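Local coordinates for protein probable arylamine n-acetyl transferase (Mycobacterium abscessus, PDB 4GUZ) that probably transfers the acetyl group of acetyl-coenzyme A to arylamines, at residues 53-61 and 201-210. Sequence-based numbering, arbitrary orientation.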
loop_
_atom_site.group_PDB
_atom_site.type_symbol
_atom_site.label_atom_id
_atom_site.label_comp_id
_atom_site.label_asym_id
_atom_site.label_seq_id
_atom_site.Cartn_x
_atom_site.Cartn_y
_atom_site.Cartn_z
ATOM N N ALA A 53 10.483 -8.127 -6.244
ATOM C CA ALA A 53 10.813 -7.400 -7.479
ATOM C C ALA A 53 12.302 -7.144 -7.570
ATOM O O ALA A 53 12.886 -7.265 -8.655
ATOM C CB ALA A 53 10.046 -6.080 -7.551
ATOM N N VAL A 54 12.929 -6.817 -6.423
ATOM C CA VAL A 54 14.365 -6.550 -6.379
ATOM C C VAL A 54 15.150 -7.841 -6.660
ATOM O O VAL A 54 16.130 -7.786 -7.399
ATOM C CB VAL A 54 14.790 -5.891 -5.039
ATOM C CG1 VAL A 54 16.283 -5.568 -5.025
ATOM C CG2 VAL A 54 13.971 -4.624 -4.777
ATOM N N LEU A 55 14.694 -8.988 -6.111
ATOM C CA LEU A 55 15.367 -10.286 -6.252
ATOM C C LEU A 55 14.976 -11.071 -7.511
ATOM O O LEU A 55 15.802 -11.843 -7.996
ATOM C CB LEU A 55 15.098 -11.185 -5.022
ATOM C CG LEU A 55 15.588 -10.689 -3.634
ATOM C CD1 LEU A 55 14.828 -11.375 -2.507
ATOM C CD2 LEU A 55 17.062 -10.937 -3.441
ATOM N N HIS A 56 13.721 -10.951 -7.997
ATOM C CA HIS A 56 13.257 -11.779 -9.113
ATOM C C HIS A 56 12.553 -11.031 -10.275
ATOM O O HIS A 56 12.222 -11.692 -11.265
ATOM C CB HIS A 56 12.310 -12.880 -8.584
ATOM C CG HIS A 56 12.863 -13.671 -7.433
ATOM N ND1 HIS A 56 14.047 -14.388 -7.546
ATOM C CD2 HIS A 56 12.380 -13.820 -6.176
ATOM C CE1 HIS A 56 14.253 -14.929 -6.356
ATOM N NE2 HIS A 56 13.268 -14.627 -5.501
ATOM N N LYS A 57 12.339 -9.686 -10.180
ATOM C CA LYS A 57 11.666 -8.878 -11.220
ATOM C C LYS A 57 10.251 -9.447 -11.519
ATOM O O LYS A 57 9.723 -9.278 -12.629
ATOM C CB LYS A 57 12.514 -8.797 -12.520
ATOM C CG LYS A 57 13.945 -8.271 -12.331
ATOM C CD LYS A 57 14.021 -6.739 -12.314
ATOM C CE LYS A 57 15.249 -6.244 -11.583
ATOM N NZ LYS A 57 15.284 -6.723 -10.171
ATOM N N HIS A 58 9.641 -10.103 -10.501
ATOM C CA HIS A 58 8.341 -10.776 -10.584
ATOM C C HIS A 58 7.651 -10.837 -9.217
ATOM O O HIS A 58 8.287 -11.133 -8.201
ATOM C CB HIS A 58 8.537 -12.208 -11.138
ATOM C CG HIS A 58 7.296 -13.044 -11.168
ATOM N ND1 HIS A 58 7.025 -13.978 -10.173
ATOM C CD2 HIS A 58 6.282 -13.055 -12.067
ATOM C CE1 HIS A 58 5.860 -14.516 -10.497
ATOM N NE2 HIS A 58 5.376 -13.993 -11.628
ATOM N N VAL A 59 6.330 -10.614 -9.221
ATOM C CA VAL A 59 5.492 -10.656 -8.020
ATOM C C VAL A 59 4.187 -11.408 -8.345
ATOM O O VAL A 59 3.462 -10.983 -9.247
ATOM C CB VAL A 59 5.203 -9.217 -7.474
ATOM C CG1 VAL A 59 4.144 -9.238 -6.381
ATOM C CG2 VAL A 59 6.475 -8.522 -6.981
ATOM N N ALA A 60 3.876 -12.479 -7.595
ATOM C CA ALA A 60 2.628 -13.241 -7.767
ATOM C C ALA A 60 1.465 -12.467 -7.154
ATOM O O ALA A 60 1.576 -12.018 -6.010
ATOM C CB ALA A 60 2.743 -14.607 -7.104
ATOM N N LEU A 61 0.373 -12.266 -7.913
ATOM C CA LEU A 61 -0.761 -11.507 -7.390
ATOM C C LEU A 61 -1.969 -12.396 -7.102
ATOM O O LEU A 61 -2.965 -11.910 -6.561
ATOM C CB LEU A 61 -1.146 -10.340 -8.318
ATOM C CG LEU A 61 -0.088 -9.267 -8.580
ATOM C CD1 LEU A 61 -0.636 -8.213 -9.484
ATOM C CD2 LEU A 61 0.390 -8.619 -7.270
ATOM N N TYR A 201 -4.251 -4.625 -12.767
ATOM C CA TYR A 201 -3.215 -4.691 -11.737
ATOM C C TYR A 201 -2.074 -5.636 -12.149
ATOM O O TYR A 201 -0.916 -5.298 -11.934
ATOM C CB TYR A 201 -3.838 -5.092 -10.402
ATOM C CG TYR A 201 -4.839 -4.076 -9.899
ATOM C CD1 TYR A 201 -4.724 -2.723 -10.230
ATOM C CD2 TYR A 201 -5.872 -4.449 -9.050
ATOM C CE1 TYR A 201 -5.606 -1.772 -9.717
ATOM C CE2 TYR A 201 -6.765 -3.508 -8.540
ATOM C CZ TYR A 201 -6.622 -2.169 -8.868
ATOM O OH TYR A 201 -7.467 -1.238 -8.315
ATOM N N ARG A 202 -2.378 -6.741 -12.839
ATOM C CA ARG A 202 -1.333 -7.661 -13.316
ATOM C C ARG A 202 -0.461 -6.995 -14.366
ATOM O O ARG A 202 0.762 -7.116 -14.298
ATOM C CB ARG A 202 -1.942 -8.952 -13.870
ATOM C CG ARG A 202 -2.507 -9.846 -12.784
ATOM C CD ARG A 202 -2.793 -11.243 -13.310
ATOM N NE ARG A 202 -4.051 -11.314 -14.055
ATOM C CZ ARG A 202 -5.248 -11.437 -13.488
ATOM N NH1 ARG A 202 -5.363 -11.489 -12.165
ATOM N NH2 ARG A 202 -6.340 -11.492 -14.237
ATOM N N ALA A 203 -1.082 -6.274 -15.321
ATOM C CA ALA A 203 -0.382 -5.555 -16.391
ATOM C C ALA A 203 0.480 -4.422 -15.814
ATOM O O ALA A 203 1.616 -4.240 -16.243
ATOM C CB ALA A 203 -1.393 -5.000 -17.391
ATOM N N ALA A 204 -0.048 -3.707 -14.801
ATOM C CA ALA A 204 0.647 -2.609 -14.125
ATOM C C ALA A 204 1.790 -3.131 -13.278
ATOM O O ALA A 204 2.872 -2.555 -13.308
ATOM C CB ALA A 204 -0.332 -1.821 -13.266
ATOM N N SER A 205 1.560 -4.235 -12.549
ATOM C CA SER A 205 2.563 -4.890 -11.703
ATOM C C SER A 205 3.735 -5.408 -12.534
ATOM O O SER A 205 4.876 -5.325 -12.084
ATOM C CB SER A 205 1.939 -6.036 -10.915
ATOM O OG SER A 205 2.834 -6.500 -9.919
ATOM N N TYR A 206 3.465 -5.921 -13.751
ATOM C CA TYR A 206 4.532 -6.378 -14.651
ATOM C C TYR A 206 5.547 -5.242 -14.901
ATOM O O TYR A 206 6.752 -5.485 -14.828
ATOM C CB TYR A 206 3.958 -6.907 -15.985
ATOM C CG TYR A 206 5.039 -7.337 -16.951
ATOM C CD1 TYR A 206 5.686 -8.562 -16.804
ATOM C CD2 TYR A 206 5.441 -6.507 -17.995
ATOM C CE1 TYR A 206 6.711 -8.947 -17.666
ATOM C CE2 TYR A 206 6.477 -6.872 -18.851
ATOM C CZ TYR A 206 7.107 -8.096 -18.686
ATOM O OH TYR A 206 8.105 -8.481 -19.546
ATOM N N PHE A 207 5.057 -4.012 -15.173
ATOM C CA PHE A 207 5.892 -2.821 -15.379
ATOM C C PHE A 207 6.592 -2.438 -14.065
ATOM O O PHE A 207 7.803 -2.225 -14.056
ATOM C CB PHE A 207 5.032 -1.639 -15.905
ATOM C CG PHE A 207 5.684 -0.270 -15.905
ATOM C CD1 PHE A 207 5.446 0.632 -14.875
ATOM C CD2 PHE A 207 6.499 0.131 -16.959
ATOM C CE1 PHE A 207 6.054 1.894 -14.871
ATOM C CE2 PHE A 207 7.108 1.394 -16.960
ATOM C CZ PHE A 207 6.881 2.269 -15.916
ATOM N N VAL A 208 5.826 -2.346 -12.960
ATOM C CA VAL A 208 6.364 -1.953 -11.651
ATOM C C VAL A 208 7.469 -2.935 -11.159
ATOM O O VAL A 208 8.496 -2.476 -10.639
ATOM C CB VAL A 208 5.237 -1.756 -10.594
ATOM C CG1 VAL A 208 5.810 -1.512 -9.191
ATOM C CG2 VAL A 208 4.344 -0.581 -10.990
ATOM N N ALA A 209 7.289 -4.251 -11.367
ATOM C CA ALA A 209 8.256 -5.245 -10.865
ATOM C C ALA A 209 9.518 -5.422 -11.737
ATOM O O ALA A 209 10.548 -5.809 -11.179
ATOM C CB ALA A 209 7.582 -6.595 -10.670
ATOM N N SER A 210 9.464 -5.154 -13.070
ATOM C CA SER A 210 10.648 -5.401 -13.910
ATOM C C SER A 210 11.187 -4.200 -14.738
ATOM O O SER A 210 12.365 -4.236 -15.118
ATOM C CB SER A 210 10.383 -6.566 -14.863
ATOM O OG SER A 210 9.370 -6.254 -15.807
#
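Ala209, near the end of helix 198-210, fits against the turn where helix 51-56 gives way to an extended chain. CB of Ala209 lies 4.0 Å from CB of Ala53 and, less closely, meets CG2 of Val59, while Tyr78 also packs on it. The approach is tight enough for backbone to meet backbone: CA of Lys57 lies 3.3 Å from O of Ala209, a CA-H...O contact with an angle of 146° at the hydrogen. Lys57 leaves the helix with a positive phi of 57°, and its CB and CD pass alongside Ala209 O and Ser210. Bends at chi2 and chi4 then curl the chain back, so that Lys57 NZ donates to Ala53 O (2.9 Å), in the plane of a carbonyl that also receives Lys57 N; the ammonium further bonds Ser217 O. Ser210 sets its CB 3.6 Å from Lys57 O, whereas its hydroxyl, with chi1 at 66°, turns back to Tyr206 O. That oxygen takes Ser210 N and OG from opposite faces of its plane. At the other end, Leu61 reaches the helix mainly with CD1, 3.7 Å from Ser205 CB and beside Tyr201 O and Arg202 CG; CD2 lies farther off, near Ser205 OG, which is hydrogen-bonded to Tyr78 OH. Val59 and Leu61 also pack on Glu81 and Tyr80 of helix 79-92. The contact thus joins the C-terminal end of helix 51-56 and the chain after it to one side of helix 198-210 by van der Waals packing, with Lys57, Ser205 and Ser210 bonded within their own segment or to third parties; Ala209 O, buried here without a conventional partner, has the Lys57 CA-H as probable weak compensation.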